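Local coordinates for monosaccharide ABC transporter substrate-binding protein, CUT2 family (Bradyrhizobium sp., PDB 4YHS) that probably binds a sugar or related small solute in the periplasm and delivers it to an ABC importer of the CUT2 family, at residues S107-C112 against D128-V133; W59-S64 against I305-A310; L74-G79 against D146-I151. All blocks are in the same frame, centred on the assembly; numbering follows the deposited sequence.

Contact 1 of 3, residues S107-C112 against D128-V133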
loop_
_atom_site.group_PDB
_atom_site.type_symbol
_atom_site.label_atom_id
_atom_site.label_comp_id
_atom_site.label_asym_id
_atom_site.label_seq_id
_atom_site.Cartn_x
_atom_site.Cartn_y
_atom_site.Cartn_z
ATOM N N SER A 107 -14.984 -1.408 19.423
ATOM C CA SER A 107 -15.437 -0.494 20.468
ATOM C C SER A 107 -15.107 0.966 20.117
ATOM O O SER A 107 -15.916 1.860 20.372
ATOM C CB SER A 107 -14.830 -0.869 21.833
ATOM O OG SER A 107 -13.420 -0.991 21.779
ATOM N N GLN A 108 -13.940 1.205 19.523
ATOM C CA GLN A 108 -13.539 2.569 19.153
ATOM C C GLN A 108 -14.465 3.158 18.076
ATOM O O GLN A 108 -14.850 4.335 18.147
ATOM C CB GLN A 108 -12.084 2.597 18.669
ATOM C CG GLN A 108 -11.063 2.456 19.761
ATOM C CD GLN A 108 -9.645 2.471 19.227
ATOM O OE1 GLN A 108 -9.333 1.820 18.229
ATOM N NE2 GLN A 108 -8.769 3.209 19.906
ATOM N N ILE A 109 -14.821 2.343 17.087
ATOM C CA ILE A 109 -15.820 2.729 16.081
ATOM C C ILE A 109 -17.213 2.936 16.707
ATOM O O ILE A 109 -17.875 3.947 16.449
ATOM C CB ILE A 109 -15.910 1.658 14.937
ATOM C CG1 ILE A 109 -14.627 1.678 14.100
ATOM C CG2 ILE A 109 -17.141 1.872 14.068
ATOM C CD1 ILE A 109 -14.384 0.403 13.233
ATOM N N GLU A 110 -17.672 1.989 17.515
ATOM C CA GLU A 110 -18.962 2.152 18.184
ATOM C C GLU A 110 -18.974 3.471 18.962
ATOM O O GLU A 110 -19.943 4.232 18.914
ATOM C CB GLU A 110 -19.250 1.000 19.132
ATOM C CG GLU A 110 -19.654 -0.287 18.460
ATOM C CD GLU A 110 -19.829 -1.426 19.427
ATOM O OE1 GLU A 110 -19.118 -1.478 20.464
ATOM O OE2 GLU A 110 -20.697 -2.268 19.147
ATOM N N ASP A 111 -17.880 3.723 19.672
ATOM C CA ASP A 111 -17.791 4.913 20.503
ATOM C C ASP A 111 -17.760 6.196 19.661
ATOM O O ASP A 111 -18.390 7.184 20.051
ATOM C CB ASP A 111 -16.562 4.831 21.405
ATOM C CG ASP A 111 -16.680 3.751 22.474
ATOM O OD1 ASP A 111 -17.773 3.180 22.687
ATOM O OD2 ASP A 111 -15.661 3.495 23.129
ATOM N N CYS A 112 -17.073 6.213 18.524
ATOM C CA CYS A 112 -16.950 7.486 17.789
ATOM C C CYS A 112 -18.311 7.766 17.150
ATOM O O CYS A 112 -18.715 8.926 17.035
ATOM C CB CYS A 112 -15.795 7.495 16.767
ATOM S SG CYS A 112 -16.019 6.593 15.246
ATOM N N ASP A 128 -13.719 -9.406 7.501
ATOM C CA ASP A 128 -15.082 -9.720 7.918
ATOM C C ASP A 128 -15.434 -9.262 9.336
ATOM O O ASP A 128 -16.596 -9.248 9.699
ATOM C CB ASP A 128 -15.321 -11.229 7.891
ATOM C CG ASP A 128 -14.949 -11.861 6.569
ATOM O OD1 ASP A 128 -14.885 -11.142 5.539
ATOM O OD2 ASP A 128 -14.727 -13.093 6.574
ATOM N N GLY A 129 -14.427 -8.952 10.151
ATOM C CA GLY A 129 -14.633 -8.832 11.588
ATOM C C GLY A 129 -15.445 -7.617 12.017
ATOM O O GLY A 129 -15.994 -7.576 13.115
ATOM N N LEU A 130 -15.481 -6.608 11.148
ATOM C CA LEU A 130 -16.217 -5.369 11.413
ATOM C C LEU A 130 -17.570 -5.335 10.704
ATOM O O LEU A 130 -18.298 -4.346 10.797
ATOM C CB LEU A 130 -15.411 -4.160 10.959
ATOM C CG LEU A 130 -13.985 -4.048 11.479
ATOM C CD1 LEU A 130 -13.367 -2.807 10.864
ATOM C CD2 LEU A 130 -13.983 -3.998 13.003
ATOM N N ASN A 131 -17.910 -6.409 10.003
ATOM C CA ASN A 131 -19.136 -6.426 9.202
ATOM C C ASN A 131 -20.408 -6.188 10.030
ATOM O O ASN A 131 -21.330 -5.508 9.589
ATOM C CB ASN A 131 -19.235 -7.753 8.449
ATOM C CG ASN A 131 -18.297 -7.820 7.260
ATOM O OD1 ASN A 131 -17.486 -6.903 7.032
ATOM N ND2 ASN A 131 -18.377 -8.919 6.502
ATOM N N LYS A 132 -20.472 -6.742 11.226
ATOM C CA LYS A 132 -21.645 -6.528 12.061
ATOM C C LYS A 132 -21.772 -5.045 12.454
ATOM O O LYS A 132 -22.845 -4.442 12.306
ATOM C CB LYS A 132 -21.574 -7.412 13.294
ATOM C CG LYS A 132 -22.716 -7.248 14.258
ATOM C CD LYS A 132 -22.595 -8.273 15.375
ATOM C CE LYS A 132 -23.766 -8.207 16.340
ATOM N NZ LYS A 132 -24.173 -6.806 16.639
ATOM N N VAL A 133 -20.693 -4.442 12.938
ATOM C CA VAL A 133 -20.783 -3.048 13.367
ATOM C C VAL A 133 -20.951 -2.103 12.164
ATOM O O VAL A 133 -21.670 -1.097 12.250
ATOM C CB VAL A 133 -19.559 -2.611 14.220
ATOM C CG1 VAL A 133 -18.232 -2.671 13.421
ATOM C CG2 VAL A 133 -19.793 -1.204 14.797
#

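Contact 2 of 3, residues W59-S64 against I305-A310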
loop_
_atom_site.group_PDB
_atom_site.type_symbol
_atom_site.label_atom_id
_atom_site.label_comp_id
_atom_site.label_asym_id
_atom_site.label_seq_id
_atom_site.Cartn_x
_atom_site.Cartn_y
_atom_site.Cartn_z
ATOM N N TRP A 59 -17.542 18.962 8.018
ATOM C CA TRP A 59 -17.950 17.589 8.287
ATOM C C TRP A 59 -17.059 16.959 9.355
ATOM O O TRP A 59 -15.860 17.208 9.399
ATOM C CB TRP A 59 -17.896 16.751 7.011
ATOM C CG TRP A 59 -18.762 17.289 5.909
ATOM C CD1 TRP A 59 -18.356 17.939 4.777
ATOM C CD2 TRP A 59 -20.182 17.226 5.852
ATOM N NE1 TRP A 59 -19.441 18.287 4.013
ATOM C CE2 TRP A 59 -20.580 17.871 4.657
ATOM C CE3 TRP A 59 -21.156 16.707 6.703
ATOM C CZ2 TRP A 59 -21.903 17.980 4.283
ATOM C CZ3 TRP A 59 -22.481 16.817 6.330
ATOM C CH2 TRP A 59 -22.844 17.453 5.130
ATOM N N LYS A 60 -17.666 16.181 10.243
ATOM C CA LYS A 60 -16.913 15.364 11.192
ATOM C C LYS A 60 -16.640 13.962 10.655
ATOM O O LYS A 60 -17.573 13.235 10.320
ATOM C CB LYS A 60 -17.672 15.240 12.507
ATOM C CG LYS A 60 -17.702 16.516 13.347
ATOM C CD LYS A 60 -18.264 16.258 14.772
ATOM C CE LYS A 60 -17.452 15.247 15.611
ATOM N NZ LYS A 60 -16.349 15.871 16.409
ATOM N N LEU A 61 -15.364 13.584 10.598
ATOM C CA LEU A 61 -14.962 12.288 10.063
ATOM C C LEU A 61 -14.289 11.486 11.150
ATOM O O LEU A 61 -13.260 11.908 11.680
ATOM C CB LEU A 61 -13.977 12.423 8.894
ATOM C CG LEU A 61 -14.409 13.302 7.712
ATOM C CD1 LEU A 61 -13.353 13.286 6.632
ATOM C CD2 LEU A 61 -15.759 12.877 7.166
ATOM N N CYS A 62 -14.866 10.340 11.484
ATOM C CA CYS A 62 -14.207 9.411 12.406
ATOM C C CYS A 62 -13.290 8.533 11.575
ATOM O O CYS A 62 -13.737 7.956 10.571
ATOM C CB CYS A 62 -15.226 8.574 13.186
ATOM S SG CYS A 62 -14.465 7.217 14.095
ATOM N N VAL A 63 -12.011 8.447 11.957
ATOM C CA VAL A 63 -11.050 7.631 11.217
ATOM C C VAL A 63 -10.495 6.585 12.183
ATOM O O VAL A 63 -9.913 6.932 13.205
ATOM C CB VAL A 63 -9.902 8.468 10.602
ATOM C CG1 VAL A 63 -9.030 7.575 9.692
ATOM C CG2 VAL A 63 -10.481 9.622 9.807
ATOM N N SER A 64 -10.669 5.312 11.826
ATOM C CA SER A 64 -10.248 4.170 12.657
ATOM C C SER A 64 -9.116 3.382 11.994
ATOM O O SER A 64 -9.276 2.839 10.889
ATOM C CB SER A 64 -11.461 3.267 12.922
ATOM O OG SER A 64 -11.103 2.022 13.496
ATOM N N ILE A 305 -7.744 10.232 -0.662
ATOM C CA ILE A 305 -8.910 9.859 -1.448
ATOM C C ILE A 305 -10.072 9.439 -0.552
ATOM O O ILE A 305 -11.210 9.801 -0.824
ATOM C CB ILE A 305 -8.574 8.730 -2.458
ATOM C CG1 ILE A 305 -7.775 9.348 -3.616
ATOM C CG2 ILE A 305 -9.860 8.061 -3.021
ATOM C CD1 ILE A 305 -7.181 8.377 -4.552
ATOM N N ALA A 306 -9.794 8.686 0.513
ATOM C CA ALA A 306 -10.849 8.281 1.452
ATOM C C ALA A 306 -11.574 9.488 2.048
ATOM O O ALA A 306 -12.788 9.494 2.177
ATOM C CB ALA A 306 -10.260 7.444 2.578
ATOM N N VAL A 307 -10.812 10.508 2.421
ATOM C CA VAL A 307 -11.405 11.715 2.961
ATOM C C VAL A 307 -12.239 12.410 1.891
ATOM O O VAL A 307 -13.394 12.788 2.149
ATOM C CB VAL A 307 -10.338 12.685 3.503
ATOM C CG1 VAL A 307 -10.941 14.070 3.859
ATOM C CG2 VAL A 307 -9.662 12.080 4.721
ATOM N N ASP A 308 -11.675 12.577 0.694
ATOM C CA ASP A 308 -12.422 13.209 -0.397
ATOM C C ASP A 308 -13.711 12.461 -0.729
ATOM O O ASP A 308 -14.777 13.065 -0.896
ATOM C CB ASP A 308 -11.573 13.311 -1.663
ATOM C CG ASP A 308 -12.271 14.113 -2.761
ATOM O OD1 ASP A 308 -12.622 15.276 -2.498
ATOM O OD2 ASP A 308 -12.485 13.594 -3.881
ATOM N N GLN A 309 -13.613 11.141 -0.814
ATOM C CA GLN A 309 -14.778 10.314 -1.026
ATOM C C GLN A 309 -15.870 10.562 0.049
ATOM O O GLN A 309 -17.058 10.717 -0.271
ATOM C CB GLN A 309 -14.373 8.840 -1.016
ATOM C CG GLN A 309 -13.766 8.296 -2.323
ATOM C CD GLN A 309 -13.181 6.930 -2.126
ATOM O OE1 GLN A 309 -12.713 6.609 -1.033
ATOM N NE2 GLN A 309 -13.248 6.094 -3.154
ATOM N N ALA A 310 -15.470 10.563 1.318
ATOM C CA ALA A 310 -16.421 10.753 2.408
ATOM C C ALA A 310 -17.158 12.068 2.237
ATOM O O ALA A 310 -18.376 12.126 2.358
ATOM C CB ALA A 310 -15.735 10.725 3.748
#

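Contact 3 of 3, residues L74-G79 against D146-I151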
loop_
_atom_site.group_PDB
_atom_site.type_symbol
_atom_site.label_atom_id
_atom_site.label_comp_id
_atom_site.label_asym_id
_atom_site.label_seq_id
_atom_site.Cartn_x
_atom_site.Cartn_y
_atom_site.Cartn_z
ATOM N N LEU A 74 1.730 5.604 9.338
ATOM C CA LEU A 74 2.040 7.018 9.507
ATOM C C LEU A 74 1.804 7.777 8.198
ATOM O O LEU A 74 1.304 8.893 8.190
ATOM C CB LEU A 74 3.483 7.182 9.992
ATOM C CG LEU A 74 3.937 8.551 10.485
ATOM C CD1 LEU A 74 3.148 8.959 11.730
ATOM C CD2 LEU A 74 5.457 8.523 10.778
ATOM N N GLY A 75 2.178 7.180 7.076
ATOM C CA GLY A 75 1.873 7.759 5.777
ATOM C C GLY A 75 0.382 7.920 5.504
ATOM O O GLY A 75 -0.077 8.964 5.025
ATOM N N VAL A 76 -0.406 6.895 5.830
ATOM C CA VAL A 76 -1.840 7.019 5.667
ATOM C C VAL A 76 -2.379 8.149 6.578
ATOM O O VAL A 76 -3.230 8.938 6.146
ATOM C CB VAL A 76 -2.568 5.707 5.982
ATOM C CG1 VAL A 76 -4.014 5.843 5.632
ATOM C CG2 VAL A 76 -1.953 4.553 5.232
ATOM N N ASP A 77 -1.879 8.218 7.815
ATOM C CA ASP A 77 -2.260 9.271 8.772
ATOM C C ASP A 77 -2.012 10.661 8.170
ATOM O O ASP A 77 -2.849 11.558 8.245
ATOM C CB ASP A 77 -1.487 9.120 10.076
ATOM C CG ASP A 77 -1.805 10.212 11.073
ATOM O OD1 ASP A 77 -2.978 10.336 11.490
ATOM O OD2 ASP A 77 -0.880 10.922 11.454
ATOM N N TYR A 78 -0.821 10.838 7.626
ATOM C CA TYR A 78 -0.438 12.101 7.012
ATOM C C TYR A 78 -1.430 12.510 5.922
ATOM O O TYR A 78 -1.861 13.645 5.888
ATOM C CB TYR A 78 0.985 11.985 6.441
ATOM C CG TYR A 78 1.456 13.208 5.698
ATOM C CD1 TYR A 78 1.958 14.321 6.386
ATOM C CD2 TYR A 78 1.433 13.247 4.314
ATOM C CE1 TYR A 78 2.386 15.440 5.703
ATOM C CE2 TYR A 78 1.875 14.354 3.623
ATOM C CZ TYR A 78 2.337 15.454 4.318
ATOM O OH TYR A 78 2.790 16.576 3.641
ATOM N N GLY A 79 -1.810 11.572 5.057
ATOM C CA GLY A 79 -2.751 11.826 3.979
ATOM C C GLY A 79 -4.109 12.226 4.516
ATOM O O GLY A 79 -4.690 13.207 4.077
ATOM N N ASP A 146 -13.952 2.184 3.128
ATOM C CA ASP A 146 -12.966 1.121 3.255
ATOM C C ASP A 146 -11.591 1.620 2.785
ATOM O O ASP A 146 -11.360 1.805 1.586
ATOM C CB ASP A 146 -13.471 -0.077 2.420
ATOM C CG ASP A 146 -12.560 -1.273 2.438
ATOM O OD1 ASP A 146 -11.494 -1.274 3.117
ATOM O OD2 ASP A 146 -12.963 -2.234 1.738
ATOM N N LEU A 147 -10.672 1.796 3.735
ATOM C CA LEU A 147 -9.347 2.401 3.476
ATOM C C LEU A 147 -8.241 1.359 3.601
ATOM O O LEU A 147 -8.109 0.693 4.645
ATOM C CB LEU A 147 -9.097 3.572 4.437
ATOM C CG LEU A 147 -7.689 4.208 4.466
ATOM C CD1 LEU A 147 -7.296 4.863 3.157
ATOM C CD2 LEU A 147 -7.594 5.248 5.585
ATOM N N VAL A 148 -7.519 1.180 2.496
ATOM C CA VAL A 148 -6.292 0.382 2.388
ATOM C C VAL A 148 -6.486 -1.138 2.423
ATOM O O VAL A 148 -6.009 -1.829 1.507
ATOM C CB VAL A 148 -5.263 0.749 3.474
ATOM C CG1 VAL A 148 -4.034 -0.173 3.339
ATOM C CG2 VAL A 148 -4.765 2.211 3.300
ATOM N N ASN A 149 -7.138 -1.663 3.458
ATOM C CA ASN A 149 -7.060 -3.105 3.730
ATOM C C ASN A 149 -8.105 -3.985 3.056
ATOM O O ASN A 149 -7.793 -5.114 2.676
ATOM C CB ASN A 149 -7.138 -3.374 5.233
ATOM C CG ASN A 149 -5.866 -3.055 5.930
ATOM O OD1 ASN A 149 -4.824 -2.886 5.295
ATOM N ND2 ASN A 149 -5.917 -3.010 7.261
ATOM N N GLY A 150 -9.332 -3.499 2.919
ATOM C CA GLY A 150 -10.373 -4.260 2.246
ATOM C C GLY A 150 -11.311 -4.890 3.240
ATOM O O GLY A 150 -10.912 -5.649 4.122
ATOM N N ILE A 151 -12.570 -4.533 3.098
ATOM C CA ILE A 151 -13.662 -5.007 3.938
ATOM C C ILE A 151 -14.699 -5.697 3.074
ATOM O O ILE A 151 -15.046 -5.179 2.006
ATOM C CB ILE A 151 -14.302 -3.812 4.692
ATOM C CG1 ILE A 151 -13.296 -3.230 5.694
ATOM C CG2 ILE A 151 -15.609 -4.182 5.376
ATOM C CD1 ILE A 151 -13.689 -1.834 6.136
#

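Contact 1 of 3, residues S107-C112 against D128-V133
Ile109 and Val133 face each other between helix 102-115 and the start of helix 131-138, each with its CB directed at the other segment. Ile109 divides the work between its branches. CG2 of Ile109, placed anti to the backbone N (chi1 of CG1 -69°), lies 4.1 Å from CG2 of Val133, the two side chains meeting at a slant. The longer arm ends in CD1 of Ile109, which meets CD1 of Leu130 at 4.1 Å, and here the side chains run nearly perpendicular. Leu130 belongs to the type I turn Asp128-Asn131 that leads into the helix; its side chain also lies on Ile106 of the facing helix and on Ile122 of strand 119-122.

Glu110, on the exposed margin, takes part through its aliphatic stem: its CG packs 3.8 Å from CG2 of Val133, while the extended chain carries the carboxylate onward. Its OE2 remains 6.2 Å from NZ of Lys132, too far for a salt bridge, and Lys132 pairs instead with Glu136. Branched aliphatic residues suit the buried seam, and a glutamate suits its border because methylenes can pack while the acid group stays outside. The contact is therefore held by dispersion and the hydrophobic effect, with charge at most a weak, long-range influence.

Contact 2 of 3, residues W59-S64 against I305-A310
Leu61 of strand 60-65 reaches Val307 and Ala310 of helix 299-314, and is one of the side chains that join sheet and helix. CB leaves the strand toward the helix, and the rest of the leucine spans the distance between the backbones, whose nearest CA atoms, those of Leu61 and Ala310, are 7.9 Å apart. CG is turned anti to the carbonyl carbon (chi1 -55°), and at CG the chain forks into two methyls with different partners. CD1 of Leu61 continues the line of the chain, with chi2 near 180°, and ends 3.8 Å from CG1 of Val307, the two side chains crossing roughly at right angles. CD2 of Leu61 turns aside to CB of Ala310, 4.0 Å away.

Val307 and Ala310 are three residues apart, so they occupy neighbouring positions on one face of the helix, and the forked tip of a leucine spans both. Alanine suits the place where the CB is directed at the strand, since a single methyl lets the backbones come close. Valine sits more to the flank, where its CG1, anti to the backbone N, can meet the leucine while the side chain also packs on Val80, Ser84 and Leu87 of helix 71-87.

Within the strand, side chains alternate: Leu61 faces this helix, whereas Cys62 forms a disulfide with Cys112 of helix 102-115. Backbone bonds to Lys90 and Asn92 on one side, and from Lys60 to Asp118 and Cys62 to Ala119 of strand 119-122, fix Leu61 inside the sheet. Helices packed against both faces of a largely parallel sheet through aliphatic side chains make the three-layer alpha/beta/alpha sandwich of a periplasmic binding protein domain.

Contact 3 of 3, residues L74-G79 against D146-I151
Val76, on helix 71-87, receives two successive residues of the segment 146-151, Leu147 and Val148, one on each of its methyls. The segment starts with Asp146, whose side chain serves the segment itself. OD2 of Asp146 accepts the backbone N of Ile151 at 2.7 Å, from above the carboxylate plane (39° out of it), and also pairs with Lys159; OD1 takes a weak bond from N of Gly150. An aspartate suits this place because its short carboxylate can gather the returning turn and a lysine together, and the nearby positive charge would probably favour its ionised form.

Leu147 follows, directed at the helix. With CG anti to the backbone N (chi1 171°), Leu147 brings its CD2 to 3.6 Å from CG1 of Val76, and the two side chains lie alongside each other, running opposite ways. Leu147 also packs on Ala306 of helix 299-314 and Phe65 of strand 60-65, an apolar niche well matched to a leucine.

In this periplasmic binding protein fold, the region near the C-terminal end of strand 144-147 is the usual location of ligand pockets in parallel alpha/beta folds. Val148 lies in this region, with its side chain about 6 Å from a bound Bis-Tris, a molecule probably taken from the crystallisation liquor but possibly marking the solute pocket. CG2 of Val148 meets CG2 of Val76 tip to tip at 4.1 Å, and Tyr72, Trp73 and Gln302 also touch this valine.

Asn149 follows; its ND2 is bonded to O of Ala124 and OH of Tyr99. Gly150 has a positive phi and an extended psi, backbone angles that suit glycine, which has no CB to press on the preceding carbonyl oxygen. Ile151 then tucks its side chain against Ala124.

Overall arrangement
From the N terminus, strand 60-65 opens the largest loop, which contact 2 closes only when helix 299-314 arrives. Inside it, helix 71-87 starts the loop that contact 3 closes just after strand 144-147, and within that lies the short loop of contact 1, from helix 102-115 to helix 131-138. The three are thus successively nested, with no crossing. Contacts 2 and 3 adjoin through Ala306 and Leu147 on one side of the mixed sheet. Contact 1 is joined to contact 2 by the Cys62-Cys112 disulfide and to contact 3 by Asn131 against Ile151. Contacts 2 and 3 tie helices 299-314 and 71-87 to the sheet, while contact 1 pairs helices 102-115 and 131-138 in the same lobe.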